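Local coordinates for malate synthase (Haloferax volcanii, PDB 3OYZ), which catalyses the magnesium-dependent Claisen condensation of acetyl-CoA with glyoxylate and the hydrolysis that yields malate and CoA in the glyoxylate cycle, at residues D129-D134 with N178-L183; R198-T203 with A395-S400; Q41-W46 with A75-E80; V47-D52 with H82-W87. All blocks are in the same frame, centred on the assembly; numbering follows the deposited sequence.

Interaction 1. Residues D129-D134 with N178-L183; sequences DWKKAD and NNLERL. With K (potassium ion), chain E; K (potassium ion), chain G.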
# COMPACT_ATOMS: atom_id res chain seq x y z
N ASP A 129 12.96 -16.78 -10.55
CA ASP A 129 14.38 -16.31 -10.43
C ASP A 129 14.91 -16.61 -9.01
O ASP A 129 16.09 -16.99 -8.83
CB ASP A 129 14.48 -14.79 -10.60
CG ASP A 129 15.95 -14.26 -10.55
OD1 ASP A 129 16.80 -14.78 -11.34
OD2 ASP A 129 16.24 -13.44 -9.64
N TRP A 130 14.09 -16.46 -7.97
CA TRP A 130 14.55 -16.90 -6.63
C TRP A 130 14.84 -18.38 -6.56
O TRP A 130 15.77 -18.81 -5.86
CB TRP A 130 13.55 -16.60 -5.46
CG TRP A 130 13.10 -15.16 -5.32
CD1 TRP A 130 12.94 -14.20 -6.29
CD2 TRP A 130 12.56 -14.59 -4.11
NE1 TRP A 130 12.37 -13.07 -5.76
CE2 TRP A 130 12.08 -13.29 -4.43
CE3 TRP A 130 12.40 -15.10 -2.82
CZ2 TRP A 130 11.52 -12.43 -3.48
CZ3 TRP A 130 11.79 -14.24 -1.85
CH2 TRP A 130 11.40 -12.92 -2.19
N LYS A 131 14.10 -19.21 -7.30
CA LYS A 131 14.35 -20.65 -7.26
C LYS A 131 15.72 -20.83 -7.97
O LYS A 131 16.40 -21.81 -7.71
CB LYS A 131 13.28 -21.37 -8.10
CG LYS A 131 11.92 -21.30 -7.32
CD LYS A 131 10.78 -21.98 -8.15
CE LYS A 131 9.42 -21.76 -7.39
NZ LYS A 131 8.38 -22.05 -8.44
N LYS A 132 16.07 -20.02 -8.95
CA LYS A 132 17.42 -20.26 -9.62
C LYS A 132 18.56 -20.02 -8.59
O LYS A 132 19.52 -20.77 -8.57
CB LYS A 132 17.64 -19.23 -10.73
CG LYS A 132 16.70 -19.50 -11.93
CD LYS A 132 16.76 -18.35 -12.93
CE LYS A 132 15.76 -18.66 -14.07
NZ LYS A 132 15.77 -17.54 -15.09
N ALA A 133 18.44 -19.00 -7.74
CA ALA A 133 19.51 -18.76 -6.77
C ALA A 133 19.47 -19.94 -5.79
O ALA A 133 20.53 -20.55 -5.47
CB ALA A 133 19.30 -17.41 -6.05
N ASP A 134 18.29 -20.29 -5.26
CA ASP A 134 18.17 -21.46 -4.42
C ASP A 134 18.85 -22.72 -4.94
O ASP A 134 19.51 -23.48 -4.17
CB ASP A 134 16.70 -21.79 -4.10
CG ASP A 134 16.57 -23.10 -3.36
OD1 ASP A 134 16.95 -23.14 -2.18
OD2 ASP A 134 16.06 -24.11 -3.89
N ASN A 178 12.25 -27.29 -4.39
CA ASN A 178 13.20 -26.28 -3.98
C ASN A 178 13.62 -26.43 -2.51
O ASN A 178 12.98 -27.19 -1.78
CB ASN A 178 12.76 -24.85 -4.29
CG ASN A 178 11.52 -24.41 -3.48
OD1 ASN A 178 11.57 -24.40 -2.26
ND2 ASN A 178 10.37 -24.25 -4.18
N ASN A 179 14.62 -25.67 -2.09
CA ASN A 179 15.11 -25.60 -0.70
C ASN A 179 14.89 -24.18 -0.12
O ASN A 179 15.67 -23.70 0.71
CB ASN A 179 16.57 -26.13 -0.65
CG ASN A 179 16.64 -27.67 -0.70
OD1 ASN A 179 15.82 -28.35 -0.12
ND2 ASN A 179 17.61 -28.23 -1.42
N LEU A 180 13.87 -23.44 -0.60
CA LEU A 180 13.66 -22.03 -0.24
C LEU A 180 13.26 -21.89 1.20
O LEU A 180 13.19 -20.78 1.64
CB LEU A 180 12.61 -21.33 -1.16
CG LEU A 180 13.21 -20.95 -2.53
CD1 LEU A 180 11.93 -20.65 -3.39
CD2 LEU A 180 14.08 -19.69 -2.41
N GLU A 181 13.11 -22.96 1.98
CA GLU A 181 13.04 -22.79 3.44
C GLU A 181 14.34 -22.17 3.98
O GLU A 181 14.32 -21.63 5.07
CB GLU A 181 13.01 -24.17 4.14
CG GLU A 181 11.74 -24.86 3.91
CD GLU A 181 11.77 -25.84 2.72
OE1 GLU A 181 12.58 -25.76 1.74
OE2 GLU A 181 10.87 -26.70 2.82
N ARG A 182 15.43 -22.14 3.21
CA ARG A 182 16.67 -21.42 3.65
C ARG A 182 16.57 -19.88 3.70
O ARG A 182 17.48 -19.18 4.21
CB ARG A 182 17.83 -21.82 2.68
CG ARG A 182 17.71 -21.19 1.23
CD ARG A 182 18.78 -21.45 0.15
NE ARG A 182 18.93 -22.86 -0.21
CZ ARG A 182 19.82 -23.71 0.29
NH1 ARG A 182 20.60 -23.35 1.29
NH2 ARG A 182 19.92 -24.94 -0.17
N LEU A 183 15.47 -19.33 3.17
CA LEU A 183 15.27 -17.90 3.19
C LEU A 183 15.29 -17.33 4.61
O LEU A 183 14.65 -17.89 5.50
CB LEU A 183 13.91 -17.44 2.59
CG LEU A 183 13.98 -17.52 1.04
CD1 LEU A 183 12.51 -17.42 0.43
CD2 LEU A 183 14.74 -16.24 0.53
K K E . 10.88 -26.32 -0.30
K K G . 13.81 -29.76 -1.32
O HOH W 1 10.81 -28.72 0.98
O HOH W 2 15.68 -28.75 -3.90
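Asp134 turns its CG anti to the backbone N (chi1 173°), and this sends its carboxylate from helix 127-143 into the loop of residues 178-183. Arg182 answers from that loop. Its CG lies between the backbone N and the carbonyl carbon, and a bend at chi3 (61°) places NE facing the Asp134 carboxylate. Arg182 NE donates to Asp134 OD1 at 2.8 Å, with the oxygen in the guanidinium plane. This is a salt bridge through a single nitrogen, the two flat groups being turned 42° apart. The other carboxylate oxygen takes a backbone partner. Asn179 N reaches Asp134 OD2 at 2.8 Å in an almost straight bond, on the syn side but tilted out of the carboxylate plane.

Apolar atoms close the rest. Leu180 CD2 rests on Asp134 CB at 3.8 Å, and Leu180 CD1 touches Lys131 CG. Leu183 CD1 meets the edge of the Trp130 ring, 4.0 Å from CZ3.

The loop has its own order. Asn178 OD1 accepts from Leu180 N at 3.0 Å, an Asx turn that leads into the short 3-10 segment 180-182. The same OD1 binds one potassium ion, together with Glu181. Asn178 O binds this ion at 2.7 Å and also a second one, which Asn179 OD1 also binds. Met173, Lys175 and Pro176 add backbone oxygens to these sites.

Arg182 NH1 has a second acid, Glu141. Asp134 gives OD1 to Arg182 and OD2 to Asn179 N, a buried carboxylate that would be expected to stay ionised while it pins the potassium-binding loop to the helix.

Interaction 2. Residues R198-T203 with A395-S400; sequences RAMTPT and AMTPIS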
# COMPACT_ATOMS: atom_id res chain seq x y z
N ARG A 198 11.35 3.78 -11.85
CA ARG A 198 11.45 5.05 -12.63
C ARG A 198 10.99 6.27 -11.82
O ARG A 198 10.43 7.21 -12.36
CB ARG A 198 10.81 5.03 -14.04
CG ARG A 198 11.29 3.81 -14.84
CD ARG A 198 11.01 3.76 -16.33
NE ARG A 198 9.63 4.05 -16.63
CZ ARG A 198 9.21 4.33 -17.87
NH1 ARG A 198 10.10 4.34 -18.88
NH2 ARG A 198 7.94 4.61 -18.09
N ALA A 199 11.28 6.30 -10.53
CA ALA A 199 10.76 7.37 -9.76
C ALA A 199 11.75 8.55 -9.87
O ALA A 199 12.94 8.36 -10.12
CB ALA A 199 10.58 6.95 -8.31
N MET A 200 11.27 9.73 -9.54
CA MET A 200 12.17 10.88 -9.44
C MET A 200 11.69 11.85 -8.40
O MET A 200 10.51 11.88 -8.00
CB MET A 200 12.45 11.48 -10.82
CG MET A 200 11.28 12.13 -11.53
SD MET A 200 11.73 12.34 -13.29
CE MET A 200 10.23 13.13 -13.72
N THR A 201 12.63 12.59 -7.84
CA THR A 201 12.22 13.63 -6.88
C THR A 201 12.92 14.95 -7.21
O THR A 201 14.02 14.88 -7.76
CB THR A 201 12.66 13.23 -5.45
OG1 THR A 201 14.09 13.07 -5.45
CG2 THR A 201 11.99 11.90 -4.91
N PRO A 202 12.37 16.12 -6.81
CA PRO A 202 13.04 17.41 -7.13
C PRO A 202 14.50 17.51 -6.61
O PRO A 202 15.37 17.99 -7.33
CB PRO A 202 12.13 18.42 -6.42
CG PRO A 202 10.78 17.71 -6.33
CD PRO A 202 11.25 16.33 -5.89
N THR A 203 14.80 17.01 -5.41
CA THR A 203 16.18 16.96 -4.91
C THR A 203 17.07 15.79 -5.40
O THR A 203 18.29 15.86 -5.31
CB THR A 203 16.18 17.04 -3.35
OG1 THR A 203 15.68 15.81 -2.79
CG2 THR A 203 15.26 18.17 -2.85
N ALA A 395 19.70 8.17 -10.59
CA ALA A 395 19.79 9.60 -10.97
C ALA A 395 19.49 9.83 -12.45
O ALA A 395 19.17 10.93 -12.83
CB ALA A 395 21.21 10.17 -10.69
N MET A 396 19.67 8.83 -13.30
CA MET A 396 19.58 8.99 -14.75
C MET A 396 18.13 9.18 -15.23
O MET A 396 17.90 9.63 -16.35
CB MET A 396 20.16 7.75 -15.41
CG MET A 396 20.45 7.95 -16.89
SD MET A 396 21.37 6.53 -17.48
CE MET A 396 22.18 5.91 -15.99
N THR A 397 17.14 8.82 -14.41
CA THR A 397 15.74 8.90 -14.90
C THR A 397 15.29 10.22 -15.52
O THR A 397 14.73 10.20 -16.60
CB THR A 397 14.73 8.40 -13.84
OG1 THR A 397 15.10 7.03 -13.62
CG2 THR A 397 13.29 8.49 -14.33
N PRO A 398 15.52 11.36 -14.85
CA PRO A 398 15.11 12.62 -15.48
C PRO A 398 15.79 12.87 -16.83
O PRO A 398 15.14 13.42 -17.72
CB PRO A 398 15.43 13.69 -14.43
CG PRO A 398 16.16 13.03 -13.32
CD PRO A 398 16.08 11.52 -13.49
N ILE A 399 17.01 12.36 -17.02
CA ILE A 399 17.70 12.40 -18.30
C ILE A 399 17.10 11.44 -19.35
O ILE A 399 16.92 11.85 -20.49
CB ILE A 399 19.21 12.04 -18.18
CG1 ILE A 399 19.92 12.96 -17.20
CG2 ILE A 399 19.90 12.03 -19.58
CD1 ILE A 399 19.41 14.39 -17.21
N SER A 400 16.86 10.17 -18.98
CA SER A 400 16.22 9.21 -19.88
C SER A 400 14.86 9.70 -20.34
O SER A 400 14.51 9.50 -21.48
CB SER A 400 16.04 7.83 -19.23
OG SER A 400 17.30 7.42 -18.76
O HOH W 3 15.02 6.65 -10.97
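Met200 reaches across to Pro398 with its sulfur, and Thr397 meets the backbone of Arg198 and Ala199 beside it. The Met200 side chain can be followed outward. CB points toward the helix that carries Thr397 and Pro398. CG stands between the backbone N and the carbonyl carbon (chi1 66°). From there the chain runs extended, and chi2 (-164°) carries SD to the helix. Met200 SD lies 4.0 Å from Pro398 CA and 4.1 Å from Pro398 CB, with Thr397 CG2 a little farther at 4.3 Å. Chi3 is extended too (-178°) and leads CE away. Met200 CE is 5.3 Å from Pro398 CB, so the sulfur and not the methyl makes the contact. The methionine and the proline ring slide past each other in opposite directions.

Thr397 uses both its branches. Thr397 CG2 is anti to its backbone N and packs 3.7 Å from Arg198 O. This carbonyl oxygen is buried by the contact and has no polar partner in the model. OG1, beside the backbone N, binds a water. The water is hydrogen-bonded to Ala199 O at 2.8 Å and to Thr397 OG1 at 2.7 Å.

Arg198 itself has positive phi and ends helix 190-197 in a Schellman motif. Its guanidinium turns to the second subunit, where it makes a cation-pi contact with Phe10 and a hydrogen bond to Glu9 O. Met200 also packs on Pro271 of that subunit. The contact joins the turn after helix 190-197 to the N-terminal part of helix 397-408. Ile399 of the same helix packs on helix 343-358.

Interaction 3. Residues Q41-W46 with A75-E80; sequences QAPDVW and AEFPGE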
# COMPACT_ATOMS: atom_id res chain seq x y z
N GLN A 41 28.91 -1.49 18.75
CA GLN A 41 29.52 -1.06 17.51
C GLN A 41 29.40 -2.16 16.45
O GLN A 41 29.73 -1.90 15.30
CB GLN A 41 31.02 -0.78 17.71
CG GLN A 41 31.36 0.68 18.09
CD GLN A 41 32.79 0.76 18.59
OE1 GLN A 41 32.97 0.65 19.79
NE2 GLN A 41 33.80 0.79 17.72
N ALA A 42 29.07 -3.40 16.86
CA ALA A 42 29.11 -4.52 15.91
C ALA A 42 27.68 -4.85 15.44
O ALA A 42 26.76 -4.83 16.24
CB ALA A 42 29.71 -5.74 16.53
N PRO A 43 27.51 -5.17 14.15
CA PRO A 43 26.13 -5.35 13.63
C PRO A 43 25.56 -6.72 13.94
O PRO A 43 26.33 -7.68 14.05
CB PRO A 43 26.29 -5.00 12.15
CG PRO A 43 27.68 -5.51 11.80
CD PRO A 43 28.52 -5.11 13.07
N ASP A 44 24.24 -6.88 14.08
CA ASP A 44 23.67 -8.24 14.13
C ASP A 44 24.02 -9.05 12.87
O ASP A 44 24.26 -10.25 12.92
CB ASP A 44 22.15 -8.12 14.28
CG ASP A 44 21.75 -7.65 15.63
OD1 ASP A 44 22.50 -7.97 16.60
OD2 ASP A 44 20.70 -6.98 15.74
N VAL A 45 24.12 -8.40 11.73
CA VAL A 45 24.40 -9.11 10.47
C VAL A 45 25.40 -8.26 9.76
O VAL A 45 25.19 -7.09 9.50
CB VAL A 45 23.09 -9.36 9.56
CG1 VAL A 45 23.52 -9.78 8.21
CG2 VAL A 45 22.38 -10.53 10.11
N TRP A 46 26.52 -8.88 9.41
CA TRP A 46 27.54 -8.15 8.73
C TRP A 46 27.64 -8.67 7.31
O TRP A 46 27.69 -9.87 7.11
CB TRP A 46 28.90 -8.36 9.47
CG TRP A 46 30.01 -7.66 8.72
CD1 TRP A 46 29.96 -6.43 8.12
CD2 TRP A 46 31.32 -8.18 8.45
NE1 TRP A 46 31.16 -6.16 7.50
CE2 TRP A 46 31.99 -7.24 7.65
CE3 TRP A 46 32.00 -9.36 8.82
CZ2 TRP A 46 33.35 -7.38 7.27
CZ3 TRP A 46 33.32 -9.57 8.33
CH2 TRP A 46 33.97 -8.57 7.58
N ALA A 75 36.03 -16.24 13.20
CA ALA A 75 35.73 -17.04 14.40
C ALA A 75 35.17 -16.28 15.59
O ALA A 75 34.30 -16.82 16.29
CB ALA A 75 36.91 -17.91 14.82
N GLU A 76 35.63 -15.05 15.84
CA GLU A 76 35.09 -14.35 17.03
C GLU A 76 34.27 -13.13 16.60
O GLU A 76 34.07 -12.27 17.45
CB GLU A 76 36.11 -13.82 18.07
CG GLU A 76 36.86 -14.84 18.95
CD GLU A 76 38.09 -15.28 18.22
OE1 GLU A 76 38.44 -14.55 17.25
OE2 GLU A 76 38.61 -16.38 18.52
N PHE A 77 33.90 -13.01 15.32
CA PHE A 77 33.01 -11.89 14.98
C PHE A 77 31.73 -12.12 15.77
O PHE A 77 31.23 -13.26 15.77
CB PHE A 77 32.72 -11.86 13.49
CG PHE A 77 31.91 -10.68 13.11
CD1 PHE A 77 32.48 -9.41 13.15
CD2 PHE A 77 30.57 -10.83 12.76
CE1 PHE A 77 31.74 -8.28 12.86
CE2 PHE A 77 29.82 -9.69 12.49
CZ PHE A 77 30.38 -8.43 12.55
N PRO A 78 31.20 -11.13 16.52
CA PRO A 78 30.10 -11.65 17.33
C PRO A 78 28.70 -11.69 16.64
O PRO A 78 27.81 -12.27 17.26
CB PRO A 78 29.94 -10.59 18.43
CG PRO A 78 30.30 -9.33 17.74
CD PRO A 78 31.44 -9.70 16.77
N GLY A 79 28.47 -10.95 15.56
CA GLY A 79 27.21 -11.04 14.79
C GLY A 79 27.21 -12.17 13.76
O GLY A 79 27.99 -13.11 13.90
N GLU A 80 26.36 -12.14 12.73
CA GLU A 80 26.37 -13.27 11.76
C GLU A 80 26.97 -12.73 10.52
O GLU A 80 26.68 -11.58 10.19
CB GLU A 80 24.92 -13.74 11.46
CG GLU A 80 24.27 -14.56 12.60
CD GLU A 80 22.91 -15.18 12.18
OE1 GLU A 80 22.58 -15.10 10.97
OE2 GLU A 80 22.18 -15.80 13.00
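Residues 44-46 and 79-80 run parallel, paired through the bridge of Val45 with Glu80: Glu80 N donates to Asp44 O and Trp46 N to Glu80 O, both at 2.8 Å. The second bond is nearly straight, at 171°. Gly79 lets the backbones come close, its CA 4.6 Å from Asp44 CA. Gly79 CA also lies 3.6 Å from Pro43 O in a CA-H...O contact.

Phe77 is the main side chain. Its CG is anti to the backbone N (chi1 -176°), which aims the ring at Trp46. Phe77 CZ and CE2 press on Trp46 CB, Phe77 CZ at 3.4 Å. Trp46 CE3 lies over the centre of one Phe77 face, while Pro78 CD covers the opposite face toward the rim. The two aromatic planes are oblique, 41° apart. Pro43 CD meets the Phe77 edge, 3.8 Å from Phe77 CZ. Nearby, Ala42 CB touches Pro78 CG at 3.8 Å.

Trp46 NE1 bonds to Ser17, an acetyl-CoA-binding residue. Two main-chain bonds hold the strands in register, and the rings and Ala42 make a purely apolar contact beside them. The charge of Asp44 is turned outside it, to Arg8 and Arg12 of its own chain and to Arg409 of the third subunit.

Interaction 4. Residues V47-D52 with H82-W87; sequences VPDNED and HPRMVW. With ACO (acetyl coenzyme *a), chain B; PYR (pyruvic acid), chain C.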
# COMPACT_ATOMS: atom_id res chain seq x y z
N VAL A 47 27.67 -7.79 6.34
CA VAL A 47 27.64 -8.17 4.93
C VAL A 47 28.88 -7.72 4.17
O VAL A 47 28.94 -6.61 3.62
CB VAL A 47 26.33 -7.57 4.30
CG1 VAL A 47 26.14 -8.03 2.87
CG2 VAL A 47 25.16 -8.02 5.17
N PRO A 48 29.91 -8.59 4.08
CA PRO A 48 30.91 -8.17 3.12
C PRO A 48 30.33 -8.10 1.72
O PRO A 48 29.89 -9.12 1.19
CB PRO A 48 31.90 -9.34 3.13
CG PRO A 48 31.84 -9.90 4.54
CD PRO A 48 30.35 -9.73 4.92
N ASP A 49 30.43 -6.96 1.08
CA ASP A 49 29.69 -6.69 -0.12
C ASP A 49 30.46 -6.70 -1.38
O ASP A 49 30.90 -5.64 -1.79
CB ASP A 49 28.96 -5.36 0.07
CG ASP A 49 27.94 -5.08 -1.00
OD1 ASP A 49 27.70 -5.96 -1.84
OD2 ASP A 49 27.44 -3.94 -1.03
N ASN A 50 30.46 -7.84 -2.07
CA ASN A 50 31.05 -7.95 -3.39
C ASN A 50 30.28 -7.36 -4.55
O ASN A 50 30.73 -7.46 -5.69
CB ASN A 50 31.41 -9.41 -3.68
CG ASN A 50 32.78 -9.51 -4.41
OD1 ASN A 50 33.75 -8.81 -4.06
ND2 ASN A 50 32.86 -10.37 -5.41
N GLU A 51 29.11 -6.77 -4.26
CA GLU A 51 28.29 -6.21 -5.33
C GLU A 51 28.44 -4.70 -5.32
O GLU A 51 29.60 -4.25 -5.52
CB GLU A 51 26.81 -6.62 -5.20
CG GLU A 51 26.03 -6.32 -6.49
CD GLU A 51 24.70 -5.61 -6.23
OE1 GLU A 51 24.57 -4.89 -5.24
OE2 GLU A 51 23.78 -5.67 -7.06
N ASP A 52 27.38 -3.92 -5.07
CA ASP A 52 27.48 -2.47 -5.32
C ASP A 52 28.49 -1.68 -4.46
O ASP A 52 28.89 -0.57 -4.83
CB ASP A 52 26.16 -1.72 -5.54
CG ASP A 52 25.54 -2.09 -6.92
OD1 ASP A 52 26.13 -2.87 -7.71
OD2 ASP A 52 24.50 -1.56 -7.36
N HIS A 82 27.14 -12.82 6.38
CA HIS A 82 26.37 -13.22 5.18
C HIS A 82 26.88 -12.34 4.08
O HIS A 82 26.32 -11.27 3.87
CB HIS A 82 24.88 -12.83 5.46
CG HIS A 82 24.21 -13.64 6.53
ND1 HIS A 82 23.37 -14.70 6.24
CD2 HIS A 82 24.13 -13.45 7.87
CE1 HIS A 82 22.88 -15.18 7.37
NE2 HIS A 82 23.29 -14.41 8.37
N PRO A 83 27.90 -12.74 3.28
CA PRO A 83 28.38 -11.86 2.23
C PRO A 83 27.42 -11.65 1.03
O PRO A 83 26.66 -12.58 0.70
CB PRO A 83 29.60 -12.64 1.68
CG PRO A 83 30.07 -13.49 2.74
CD PRO A 83 28.75 -13.93 3.43
N ARG A 84 27.43 -10.49 0.40
CA ARG A 84 26.57 -10.24 -0.78
C ARG A 84 27.36 -10.59 -2.04
O ARG A 84 28.42 -10.00 -2.28
CB ARG A 84 26.03 -8.80 -0.82
CG ARG A 84 25.18 -8.49 -2.13
CD ARG A 84 24.21 -7.38 -1.93
NE ARG A 84 24.87 -6.06 -2.00
CZ ARG A 84 24.26 -4.91 -2.23
NH1 ARG A 84 22.93 -4.77 -2.47
NH2 ARG A 84 25.02 -3.84 -2.31
N MET A 85 26.80 -11.49 -2.86
CA MET A 85 27.34 -11.89 -4.14
C MET A 85 26.69 -11.08 -5.26
O MET A 85 25.59 -10.48 -5.11
CB MET A 85 27.05 -13.40 -4.33
CG MET A 85 27.54 -14.16 -3.12
SD MET A 85 29.36 -14.50 -3.23
CE MET A 85 29.96 -13.04 -2.40
N VAL A 86 27.25 -11.16 -6.46
CA VAL A 86 26.54 -10.49 -7.56
C VAL A 86 25.39 -11.38 -8.06
O VAL A 86 25.45 -12.59 -7.85
CB VAL A 86 27.44 -10.09 -8.75
CG1 VAL A 86 28.46 -9.03 -8.29
CG2 VAL A 86 28.17 -11.31 -9.32
N TRP A 87 24.35 -10.77 -8.61
CA TRP A 87 23.21 -11.51 -9.21
C TRP A 87 22.39 -10.56 -10.04
O TRP A 87 22.34 -9.34 -9.83
CB TRP A 87 22.33 -12.14 -8.10
CG TRP A 87 21.17 -13.00 -8.58
CD1 TRP A 87 19.88 -12.58 -8.88
CD2 TRP A 87 21.22 -14.42 -8.80
NE1 TRP A 87 19.13 -13.69 -9.26
CE2 TRP A 87 19.91 -14.82 -9.19
CE3 TRP A 87 22.22 -15.39 -8.66
CZ2 TRP A 87 19.59 -16.14 -9.47
CZ3 TRP A 87 21.92 -16.73 -8.93
CH2 TRP A 87 20.64 -17.05 -9.45
N1A ACO B . 32.87 -0.88 6.43
C2A ACO B . 34.04 -0.89 7.11
N3A ACO B . 34.60 0.26 7.52
C4A ACO B . 34.05 1.48 7.29
C5A ACO B . 32.77 1.51 6.55
C6A ACO B . 32.20 0.24 6.09
N6A ACO B . 31.04 0.31 5.37
N7A ACO B . 32.40 2.80 6.42
C8A ACO B . 33.38 3.54 7.00
N9A ACO B . 34.32 2.77 7.56
C1B ACO B . 35.51 3.30 8.29
C2B ACO B . 35.98 4.56 7.57
O2B ACO B . 36.86 4.17 6.51
C3B ACO B . 36.63 5.37 8.67
O3B ACO B . 37.90 4.71 8.83
P3B ACO B . 39.27 5.38 9.45
O7A ACO B . 39.23 4.74 10.83
O8A ACO B . 38.94 6.86 9.34
O9A ACO B . 40.41 4.97 8.56
C4B ACO B . 35.74 5.06 9.86
O4B ACO B . 35.20 3.75 9.63
C5B ACO B . 34.57 6.03 9.96
O5B ACO B . 34.14 6.30 8.62
P1A ACO B . 33.13 7.49 8.26
O1A ACO B . 33.69 8.86 8.45
O2A ACO B . 31.92 7.20 9.10
O3A ACO B . 32.69 7.40 6.73
P2A ACO B . 33.67 7.82 5.53
O4A ACO B . 34.93 7.17 6.02
O5A ACO B . 33.34 9.25 5.16
O6A ACO B . 33.17 7.02 4.21
CBP ACO B . 31.58 5.81 2.77
CCP ACO B . 31.82 6.99 3.72
CDP ACO B . 32.51 5.89 1.56
CEP ACO B . 30.15 5.94 2.25
CAP ACO B . 31.83 4.45 3.44
OAP ACO B . 31.14 4.54 4.68
C9P ACO B . 31.28 3.27 2.67
O9P ACO B . 31.83 2.90 1.62
N8P ACO B . 30.18 2.69 3.17
C7P ACO B . 29.61 1.53 2.48
C6P ACO B . 28.88 1.89 1.18
C5P ACO B . 28.14 0.63 0.78
O5P ACO B . 28.21 -0.37 1.49
N4P ACO B . 27.40 0.72 -0.32
C3P ACO B . 26.57 -0.35 -0.86
C2P ACO B . 25.38 -0.65 0.05
S1P ACO B . 24.19 0.47 -0.63
C ACO B . 23.53 -0.18 -2.03
O ACO B . 24.03 -1.10 -2.65
CH3 ACO B . 22.28 0.47 -2.55
C PYR C . 19.95 -0.68 -3.21
O PYR C . 19.83 -0.91 -4.47
OXT PYR C . 19.21 0.16 -2.58
CA PYR C . 20.82 -1.51 -2.51
O3 PYR C . 21.47 -2.45 -3.12
CB PYR C . 20.95 -1.37 -1.03
O HOH W 4 24.27 -7.47 -8.99
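Asp49 and Arg84 lie side by side and point the same way, while Glu51 crosses Arg84 obliquely and covers a face of its guanidinium. The Asp49 grip is side-on. Arg84 NE donates to Asp49 OD1 at 2.8 Å, and Arg84 NH2 to Asp49 OD2 at 2.7 Å. The carboxylate and guanidinium planes are 51° apart, and OD1 is met from above its plane. Glu51 N reaches the same OD1 from the opposite face, closing an Asx turn.

Glu51 CG is anti to the backbone N (chi1 -166°). Glu51 OE1 sits 3.0 Å from Arg84 CZ, over the centre of the guanidinium. The salt bridge of Glu51 OE1 to Arg84 NH2, at 3.1 Å, is one of charge alone, since no N-H points at the oxygen. Asp52 N donates to OE1, and a water links OE2 to Trp87 O.

Arg84 NH1 donates to pyruvate O3 at 2.8 Å, and Arg84 NH2 to the acetyl oxygen of acetyl-CoA at 2.9 Å. One guanidinium thus spans both, and the grip of Asp49 and the oxygen of Glu51 over its face would hold its rotation. Asp52, a magnesium-binding residue, lies alongside.

On the main chain, Arg84 N bonds to Pro48 O and Asn50 N to Arg84 O, a single bridge of Asp49 with Arg84 beyond the end of strand 80-81. Strand 45-49 has strand 13-18 as its other neighbour in the TIM barrel. Residues 82-87 pack on strand 118-121 through Pro83, Arg84, Met85 and Trp87. Helix 59-73 covers Pro48, Asn50 and Met85, and helix 92-105 reaches Met85 and Trp87.

In the fold
Interactions 3 and 4 share strand 45-49 and follow one another along it, joined where Trp46 O meets His82 N. Interaction 3 is a buried strand pairing lined with rings. Interaction 4 is the most central of the four, is mainly charged and faces the bound acetyl-CoA and pyruvate. Interaction 1 is also buried but lies farther out, about 17 Å from interaction 4 between centres. The two touch, Asp129 OD2 probably accepting from Trp87 NE1. The charges of interaction 1 hold a helix and a potassium-binding loop. Interaction 2 stands apart, only partly buried and next to the second subunit. It relies on a sulfur, a methyl and a water.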